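PDB 2FNA: conserved hypothetical protein from Sulfolobus solfataricus, which is an archaeal AAA+ ATPase, crystallised with ADP and magnesium, that probably couples nucleotide hydrolysis to a cellular task not yet defined. Local coordinates for residues Ile59-Arg64 and Gln82-Lys87; Val139-Asp144 and Ile171-Ser176. One frame throughout, in Å; residues are numbered along the deposited sequence.

Contact 1: Ile59-Arg64 and Gln82-Lys87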
ATOM      1  N   ILE A  59      -5.908  11.250 -11.379  1.00 35.65           N
ATOM      2  CA  ILE A  59      -6.631  11.397 -10.133  1.00 37.09           C
ATOM      3  C   ILE A  59      -5.877  10.507  -9.143  1.00 35.97           C
ATOM      4  O   ILE A  59      -5.664   9.341  -9.419  1.00 36.78           O
ATOM      5  CB  ILE A  59      -8.082  10.852 -10.303  1.00 39.10           C
ATOM      6  CG1 ILE A  59      -8.941  11.836 -11.108  1.00 41.59           C
ATOM      7  CG2 ILE A  59      -8.718  10.488  -8.950  1.00 45.18           C
ATOM      8  CD1 ILE A  59      -9.229  13.134 -10.417  1.00 45.29           C
ATOM      9  N   TYR A  60      -5.451  11.052  -8.015  1.00 35.28           N
ATOM     10  CA  TYR A  60      -4.700  10.272  -7.044  1.00 37.77           C
ATOM     11  C   TYR A  60      -5.457  10.119  -5.745  1.00 39.27           C
ATOM     12  O   TYR A  60      -5.525  11.059  -4.971  1.00 40.06           O
ATOM     13  CB  TYR A  60      -3.360  10.945  -6.770  1.00 38.30           C
ATOM     14  CG  TYR A  60      -2.335  10.038  -6.174  1.00 34.36           C
ATOM     15  CD1 TYR A  60      -2.489   9.519  -4.880  1.00 40.58           C
ATOM     16  CD2 TYR A  60      -1.209   9.669  -6.907  1.00 35.60           C
ATOM     17  CE1 TYR A  60      -1.535   8.675  -4.347  1.00 40.24           C
ATOM     18  CE2 TYR A  60      -0.250   8.847  -6.372  1.00 35.79           C
ATOM     19  CZ  TYR A  60      -0.424   8.346  -5.102  1.00 38.69           C
ATOM     20  OH  TYR A  60       0.528   7.522  -4.561  1.00 38.67           O
ATOM     21  N   LEU A  61      -6.019   8.940  -5.492  1.00 40.63           N
ATOM     22  CA  LEU A  61      -6.697   8.683  -4.214  1.00 40.12           C
ATOM     23  C   LEU A  61      -5.757   8.017  -3.206  1.00 38.23           C
ATOM     24  O   LEU A  61      -5.414   6.838  -3.337  1.00 37.25           O
ATOM     25  CB  LEU A  61      -7.957   7.840  -4.409  1.00 39.31           C
ATOM     26  CG  LEU A  61      -9.062   8.443  -5.290  1.00 44.48           C
ATOM     27  CD1 LEU A  61     -10.345   7.607  -5.207  1.00 45.99           C
ATOM     28  CD2 LEU A  61      -9.372   9.868  -4.867  1.00 49.30           C
ATOM     29  N   ASP A  62      -5.337   8.809  -2.217  1.00 37.56           N
ATOM     30  CA  ASP A  62      -4.476   8.362  -1.133  1.00 39.34           C
ATOM     31  C   ASP A  62      -5.338   7.811   0.023  1.00 37.61           C
ATOM     32  O   ASP A  62      -5.875   8.552   0.840  1.00 41.64           O
ATOM     33  CB  ASP A  62      -3.591   9.521  -0.702  1.00 41.32           C
ATOM     34  CG  ASP A  62      -2.538   9.111   0.276  1.00 44.55           C
ATOM     35  OD1 ASP A  62      -2.186   7.920   0.320  1.00 48.63           O
ATOM     36  OD2 ASP A  62      -2.057   9.995   1.009  1.00 40.99           O
ATOM     37  N   LEU A  63      -5.532   6.505   0.039  1.00 34.83           N
ATOM     38  CA  LEU A  63      -6.569   5.881   0.872  1.00 34.09           C
ATOM     39  C   LEU A  63      -6.006   5.494   2.210  1.00 33.73           C
ATOM     40  O   LEU A  63      -6.730   5.080   3.095  1.00 33.60           O
ATOM     41  CB  LEU A  63      -7.182   4.686   0.136  1.00 35.29           C
ATOM     42  CG  LEU A  63      -7.841   5.071  -1.197  1.00 37.08           C
ATOM     43  CD1 LEU A  63      -8.116   3.866  -2.112  1.00 39.17           C
ATOM     44  CD2 LEU A  63      -9.118   5.893  -0.939  1.00 34.06           C
ATOM     45  N   ARG A  64      -4.686   5.622   2.347  1.00 33.56           N
ATOM     46  CA  ARG A  64      -4.008   5.461   3.622  1.00 37.50           C
ATOM     47  C   ARG A  64      -4.608   6.369   4.676  1.00 37.06           C
ATOM     48  O   ARG A  64      -4.551   6.055   5.849  1.00 38.14           O
ATOM     49  CB  ARG A  64      -2.516   5.839   3.520  1.00 40.56           C
ATOM     50  CG  ARG A  64      -1.527   4.685   3.578  1.00 49.71           C
ATOM     51  CD  ARG A  64      -0.343   4.951   4.566  1.00 59.69           C
ATOM     52  NE  ARG A  64       0.104   6.354   4.605  1.00 58.46           N
ATOM     53  N   GLN A  82     -13.826  14.508  -4.884  1.00 40.75           N
ATOM     54  CA  GLN A  82     -14.126  15.898  -5.224  1.00 42.85           C
ATOM     55  C   GLN A  82     -12.860  16.739  -5.270  1.00 40.86           C
ATOM     56  O   GLN A  82     -12.635  17.462  -6.236  1.00 41.44           O
ATOM     57  CB  GLN A  82     -15.116  16.445  -4.201  1.00 42.53           C
ATOM     58  CG  GLN A  82     -15.648  17.832  -4.415  1.00 46.55           C
ATOM     59  CD  GLN A  82     -16.615  18.178  -3.300  1.00 49.62           C
ATOM     60  OE1 GLN A  82     -17.744  17.672  -3.254  1.00 41.54           O
ATOM     61  NE2 GLN A  82     -16.158  18.998  -2.366  1.00 49.39           N
ATOM     62  N   LYS A  83     -12.018  16.599  -4.252  1.00 41.89           N
ATOM     63  CA  LYS A  83     -10.735  17.297  -4.199  1.00 43.10           C
ATOM     64  C   LYS A  83      -9.865  16.967  -5.408  1.00 43.98           C
ATOM     65  O   LYS A  83      -9.314  17.858  -6.035  1.00 46.64           O
ATOM     66  CB  LYS A  83      -9.973  16.937  -2.925  1.00 44.58           C
ATOM     67  CG  LYS A  83     -10.537  17.531  -1.648  1.00 48.47           C
ATOM     68  CD  LYS A  83      -9.935  16.843  -0.423  1.00 54.29           C
ATOM     69  N   GLU A  84      -9.747  15.686  -5.743  1.00 41.97           N
ATOM     70  CA  GLU A  84      -8.913  15.284  -6.864  1.00 43.24           C
ATOM     71  C   GLU A  84      -9.447  15.781  -8.197  1.00 42.26           C
ATOM     72  O   GLU A  84      -8.671  16.194  -9.060  1.00 43.88           O
ATOM     73  CB  GLU A  84      -8.722  13.755  -6.892  1.00 43.48           C
ATOM     74  CG  GLU A  84      -7.635  13.271  -5.937  1.00 48.60           C
ATOM     75  CD  GLU A  84      -6.291  13.955  -6.163  1.00 53.26           C
ATOM     76  OE1 GLU A  84      -5.638  13.765  -7.244  1.00 38.71           O
ATOM     77  OE2 GLU A  84      -5.895  14.696  -5.238  1.00 51.48           O
ATOM     78  N   ILE A  85     -10.763  15.733  -8.367  1.00 42.67           N
ATOM     79  CA  ILE A  85     -11.402  16.168  -9.608  1.00 42.52           C
ATOM     80  C   ILE A  85     -11.094  17.649  -9.826  1.00 42.91           C
ATOM     81  O   ILE A  85     -10.787  18.065 -10.948  1.00 45.18           O
ATOM     82  CB  ILE A  85     -12.926  15.875  -9.599  1.00 41.85           C
ATOM     83  CG1 ILE A  85     -13.158  14.375  -9.775  1.00 39.97           C
ATOM     84  CG2 ILE A  85     -13.665  16.615 -10.722  1.00 42.05           C
ATOM     85  CD1 ILE A  85     -14.512  13.911  -9.342  1.00 40.09           C
ATOM     86  N   ASN A  86     -11.122  18.428  -8.751  1.00 42.07           N
ATOM     87  CA  ASN A  86     -10.843  19.861  -8.840  1.00 42.99           C
ATOM     88  C   ASN A  86      -9.406  20.165  -9.329  1.00 43.40           C
ATOM     89  O   ASN A  86      -9.172  21.165 -10.026  1.00 41.23           O
ATOM     90  CB  ASN A  86     -11.136  20.548  -7.495  1.00 43.13           C
ATOM     91  CG  ASN A  86     -12.632  20.779  -7.260  1.00 39.64           C
ATOM     92  OD1 ASN A  86     -13.412  20.894  -8.206  1.00 36.20           O
ATOM     93  ND2 ASN A  86     -13.026  20.862  -5.988  1.00 38.88           N
ATOM     94  N   LYS A  87      -8.461  19.291  -8.980  1.00 41.09           N
ATOM     95  CA  LYS A  87      -7.105  19.353  -9.521  1.00 42.04           C
ATOM     96  C   LYS A  87      -7.082  18.984 -11.022  1.00 44.12           C
ATOM     97  O   LYS A  87      -6.326  19.577 -11.820  1.00 42.44           O
ATOM     98  CB  LYS A  87      -6.184  18.407  -8.753  1.00 43.02           C
ATOM     99  CG  LYS A  87      -6.122  18.618  -7.244  1.00 40.45           C
ATOM    100  CD  LYS A  87      -5.156  17.621  -6.635  1.00 49.87           C
ATOM    101  CE  LYS A  87      -5.133  17.684  -5.124  1.00 48.35           C
ATOM    102  NZ  LYS A  87      -4.095  16.756  -4.573  1.00 51.13           N
TER
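E84, on helix 74-91, reaches the outer edge of strand 59-62 and takes the backbone N-H of Y60. The bond from Y60 N to E84 OE1 is 2.8 Å long and nearly straight (166°), and the N-H meets the oxygen from above the carboxylate plane, 41° out of it. The E84 chain bends at its second torsion (-55°), which folds CD back and brings it to 3.2 Å from Y60 O. Helix and strand run roughly antiparallel here. The tight part lies at the base of E84: I59 CD1 sits 3.4 Å from E84 O and 3.6 Å from E84 CB, the two side chains passing in opposite senses. I85 CG1 touches the same methyl, I59 CD1, at 4.2 Å, and L61 CD2 meets E84 CG at 4.0 Å. The solvent side is looser. There K87, an exposed residue one helical turn on, sends an extended chain back to E84, and its NZ makes a salt bridge to the syn lone pair of E84 OE2 at 2.8 Å. The phenol of Y60 points off from helix 74-91, toward helix 43-54, its OH bonded to D144. An alanine at E84 would probably leave the Y60 N-H without its acceptor and K87 without its opposite charge, while the contact of CB with I59 could persist. I59 and L61 bond by their backbones to strand 139-144, whereas the amide of Y60 faces the other way; a carboxylate thus accepts an N-H on the outer edge of the strand, and the lysine probably helps to keep that buried acid ionised.

Contact 2: Val139-Asp144 and Ile171-Ser176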
ATOM      1  N   VAL A 139      -6.103   8.716 -19.023  1.00 29.45           N
ATOM      2  CA  VAL A 139      -6.226   9.348 -17.705  1.00 28.86           C
ATOM      3  C   VAL A 139      -6.007   8.228 -16.710  1.00 28.42           C
ATOM      4  O   VAL A 139      -6.588   7.163 -16.852  1.00 29.63           O
ATOM      5  CB  VAL A 139      -7.621   9.935 -17.473  1.00 29.44           C
ATOM      6  CG1 VAL A 139      -7.727  10.536 -16.085  1.00 31.21           C
ATOM      7  CG2 VAL A 139      -7.975  10.962 -18.584  1.00 32.63           C
ATOM      8  N   ILE A 140      -5.166   8.489 -15.724  1.00 30.55           N
ATOM      9  CA  ILE A 140      -4.768   7.497 -14.763  1.00 30.97           C
ATOM     10  C   ILE A 140      -5.560   7.729 -13.503  1.00 30.49           C
ATOM     11  O   ILE A 140      -5.667   8.865 -13.011  1.00 32.20           O
ATOM     12  CB  ILE A 140      -3.270   7.576 -14.492  1.00 32.25           C
ATOM     13  CG1 ILE A 140      -2.516   7.400 -15.814  1.00 28.89           C
ATOM     14  CG2 ILE A 140      -2.858   6.560 -13.417  1.00 36.01           C
ATOM     15  CD1 ILE A 140      -1.062   7.647 -15.723  1.00 35.53           C
ATOM     16  N   ILE A 141      -6.130   6.648 -12.992  1.00 28.58           N
ATOM     17  CA  ILE A 141      -6.861   6.674 -11.752  1.00 31.53           C
ATOM     18  C   ILE A 141      -6.068   5.835 -10.768  1.00 31.30           C
ATOM     19  O   ILE A 141      -5.926   4.615 -10.943  1.00 27.99           O
ATOM     20  CB  ILE A 141      -8.268   6.092 -11.853  1.00 32.93           C
ATOM     21  CG1 ILE A 141      -9.033   6.665 -13.041  1.00 34.79           C
ATOM     22  CG2 ILE A 141      -9.009   6.332 -10.539  1.00 33.38           C
ATOM     23  CD1 ILE A 141      -9.626   8.013 -12.838  1.00 45.80           C
ATOM     24  N   VAL A 142      -5.534   6.508  -9.754  1.00 31.47           N
ATOM     25  CA  VAL A 142      -4.719   5.865  -8.751  1.00 33.07           C
ATOM     26  C   VAL A 142      -5.536   5.650  -7.516  1.00 33.26           C
ATOM     27  O   VAL A 142      -6.107   6.606  -6.947  1.00 32.85           O
ATOM     28  CB  VAL A 142      -3.468   6.717  -8.399  1.00 31.61           C
ATOM     29  CG1 VAL A 142      -2.620   6.037  -7.379  1.00 36.19           C
ATOM     30  CG2 VAL A 142      -2.661   7.014  -9.649  1.00 41.45           C
ATOM     31  N   LEU A 143      -5.558   4.391  -7.093  1.00 33.00           N
ATOM     32  CA  LEU A 143      -6.147   3.988  -5.839  1.00 34.71           C
ATOM     33  C   LEU A 143      -5.021   3.430  -5.022  1.00 34.06           C
ATOM     34  O   LEU A 143      -4.711   2.251  -5.108  1.00 29.34           O
ATOM     35  CB  LEU A 143      -7.221   2.930  -6.078  1.00 35.23           C
ATOM     36  CG  LEU A 143      -8.349   3.305  -7.050  1.00 33.90           C
ATOM     37  CD1 LEU A 143      -9.315   2.177  -7.189  1.00 42.84           C
ATOM     38  CD2 LEU A 143      -9.070   4.538  -6.602  1.00 40.02           C
ATOM     39  N   ASP A 144      -4.381   4.303  -4.256  1.00 33.81           N
ATOM     40  CA  ASP A 144      -3.207   3.929  -3.506  1.00 36.14           C
ATOM     41  C   ASP A 144      -3.666   3.386  -2.151  1.00 36.30           C
ATOM     42  O   ASP A 144      -4.195   4.113  -1.314  1.00 36.61           O
ATOM     43  CB  ASP A 144      -2.275   5.129  -3.382  1.00 37.73           C
ATOM     44  CG  ASP A 144      -0.860   4.771  -2.896  1.00 36.25           C
ATOM     45  OD1 ASP A 144      -0.548   3.584  -2.667  1.00 36.01           O
ATOM     46  OD2 ASP A 144      -0.048   5.728  -2.729  1.00 31.57           O
ATOM     47  N   ILE A 171      -9.061   4.994 -19.901  1.00 29.18           N
ATOM     48  CA  ILE A 171      -9.019   5.003 -18.429  1.00 29.87           C
ATOM     49  C   ILE A 171      -8.099   3.869 -18.012  1.00 31.40           C
ATOM     50  O   ILE A 171      -8.329   2.709 -18.386  1.00 31.23           O
ATOM     51  CB  ILE A 171     -10.438   4.850 -17.764  1.00 31.87           C
ATOM     52  CG1 ILE A 171     -11.373   6.029 -18.080  1.00 31.88           C
ATOM     53  CG2 ILE A 171     -10.332   4.666 -16.243  1.00 35.17           C
ATOM     54  CD1 ILE A 171     -11.029   7.324 -17.439  1.00 36.60           C
ATOM     55  N   LYS A 172      -7.022   4.228 -17.303  1.00 29.90           N
ATOM     56  CA  LYS A 172      -6.017   3.289 -16.822  1.00 26.91           C
ATOM     57  C   LYS A 172      -5.888   3.382 -15.311  1.00 28.04           C
ATOM     58  O   LYS A 172      -5.514   4.428 -14.788  1.00 29.38           O
ATOM     59  CB  LYS A 172      -4.668   3.600 -17.455  1.00 28.58           C
ATOM     60  CG  LYS A 172      -4.659   3.660 -18.949  1.00 29.23           C
ATOM     61  CD  LYS A 172      -4.976   2.319 -19.561  1.00 31.70           C
ATOM     62  CE  LYS A 172      -5.010   2.357 -21.097  1.00 29.23           C
ATOM     63  NZ  LYS A 172      -5.712   1.124 -21.484  1.00 27.64           N
ATOM     64  N   PHE A 173      -6.216   2.299 -14.603  1.00 27.11           N
ATOM     65  CA  PHE A 173      -6.144   2.278 -13.156  1.00 27.77           C
ATOM     66  C   PHE A 173      -4.807   1.783 -12.675  1.00 31.27           C
ATOM     67  O   PHE A 173      -4.222   0.814 -13.232  1.00 32.88           O
ATOM     68  CB  PHE A 173      -7.185   1.327 -12.564  1.00 31.64           C
ATOM     69  CG  PHE A 173      -8.594   1.771 -12.756  1.00 27.91           C
ATOM     70  CD1 PHE A 173      -9.214   2.567 -11.793  1.00 35.60           C
ATOM     71  CD2 PHE A 173      -9.318   1.376 -13.865  1.00 39.46           C
ATOM     72  CE1 PHE A 173     -10.511   3.002 -11.970  1.00 34.26           C
ATOM     73  CE2 PHE A 173     -10.629   1.782 -14.030  1.00 34.99           C
ATOM     74  CZ  PHE A 173     -11.220   2.597 -13.078  1.00 39.22           C
ATOM     75  N   ILE A 174      -4.346   2.391 -11.587  1.00 29.71           N
ATOM     76  CA  ILE A 174      -3.235   1.852 -10.852  1.00 30.77           C
ATOM     77  C   ILE A 174      -3.710   1.632  -9.426  1.00 31.68           C
ATOM     78  O   ILE A 174      -4.106   2.582  -8.743  1.00 33.45           O
ATOM     79  CB  ILE A 174      -1.973   2.784 -10.898  1.00 27.32           C
ATOM     80  CG1 ILE A 174      -1.475   2.943 -12.326  1.00 34.05           C
ATOM     81  CG2 ILE A 174      -0.850   2.227 -10.023  1.00 30.73           C
ATOM     82  CD1 ILE A 174      -0.449   4.047 -12.463  1.00 39.78           C
HETATM   83  N   MSE A 175      -3.667   0.379  -8.984  1.00 31.19           N
HETATM   84  CA  MSE A 175      -4.144   0.031  -7.643  1.00 31.01           C
HETATM   85  C   MSE A 175      -3.030  -0.633  -6.879  1.00 31.66           C
HETATM   86  O   MSE A 175      -2.530  -1.692  -7.289  1.00 33.81           O
HETATM   87  CB  MSE A 175      -5.344  -0.936  -7.715  1.00 30.76           C
HETATM   88  CG  MSE A 175      -6.421  -0.464  -8.671  1.00 31.40           C
HETATM   89 SE   MSE A 175      -8.089  -1.472  -8.665  0.75 32.06          SE
HETATM   90  CE  MSE A 175      -8.923  -0.434  -9.981  1.00 37.35           C
ATOM     91  N   SER A 176      -2.689  -0.064  -5.735  1.00 31.86           N
ATOM     92  CA  SER A 176      -1.624  -0.613  -4.926  1.00 33.80           C
ATOM     93  C   SER A 176      -2.187  -1.232  -3.661  1.00 31.57           C
ATOM     94  O   SER A 176      -3.277  -0.868  -3.221  1.00 30.24           O
ATOM     95  CB  SER A 176      -0.622   0.477  -4.544  1.00 33.26           C
ATOM     96  OG  SER A 176      -1.187   1.348  -3.587  1.00 32.28           O
TER
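I141 and L143 alternate with K172, I174 and S176 in the backbone bonding of two parallel strands, 139-144 and 171-176. I141 N gives to K172 O and I141 O takes I174 N; L143 N gives to I174 O at 2.8 Å, close to the line of the carbonyl, and L143 O takes S176 N at 3.1 Å. K172 N to V139 O adds a fifth bond, nearly straight at 174°. Between them lie CA-H...O contacts, among them I140 CA to K172 O at 3.2 Å. The strand axes are twisted by 21° while the spacing stays nearly even. They belong to one beta-alpha-beta unit, connected through helix 158-167, and are adjacent in the five-stranded parallel sheet whose 2-3-4-1-5 order is that of AAA+ ATPases.

Apolar contacts differ between the faces. On one, I141 and F173 lie side by side, I141 CB coming 3.7 Å from F173 CD1, while I171 CG2 meets I141 CG1 obliquely; L128 and F131 of helix 124-133 cover this group. Further along, L143 CD1 touches CE of the selenomethionine M175 at 3.8 Å. On the opposite face I140 CG2 reaches I174 CD1 at 3.6 Å, with V142 and I174 packed against I47 of helix 43-54.

The polar contact is at the C-terminal end, where S176 OG donates to D144 OD1 over a short 2.5 Å. S176 OG stands between its own backbone N and carbonyl carbon (chi1 72°) and meets OD1 on its anti side, somewhat out of the carboxylate plane; it also bonds E145 N. D144 OD2 is bonded to S44 OG of the probable P-loop, and the aspartate side chain lies about 4 Å from bound magnesium at its nearest atoms, consistent with a Walker B aspartate.

How the contacts relate
From the N terminus, the chain passes the probable P-loop and helix 43-54 before entering strand 58-62. Contact 1 then closes a loop of 17 residues by bringing helix 74-91 back onto that strand, which is outermost in the sheet. After the small hairpin 105-114 and helix 124-133, contact 2 opens at strand 139-144 and closes 26 residues on, at strand 171-177. The two are in series, neither nesting nor crossing. They meet within the sheet, since strands 58-62 and 139-144 are neighbours: L61 N lies 2.8 Å from V142 O. Together they tie a flanking helix and three strands adjacent in the parallel sheet into the nucleotide-binding domain.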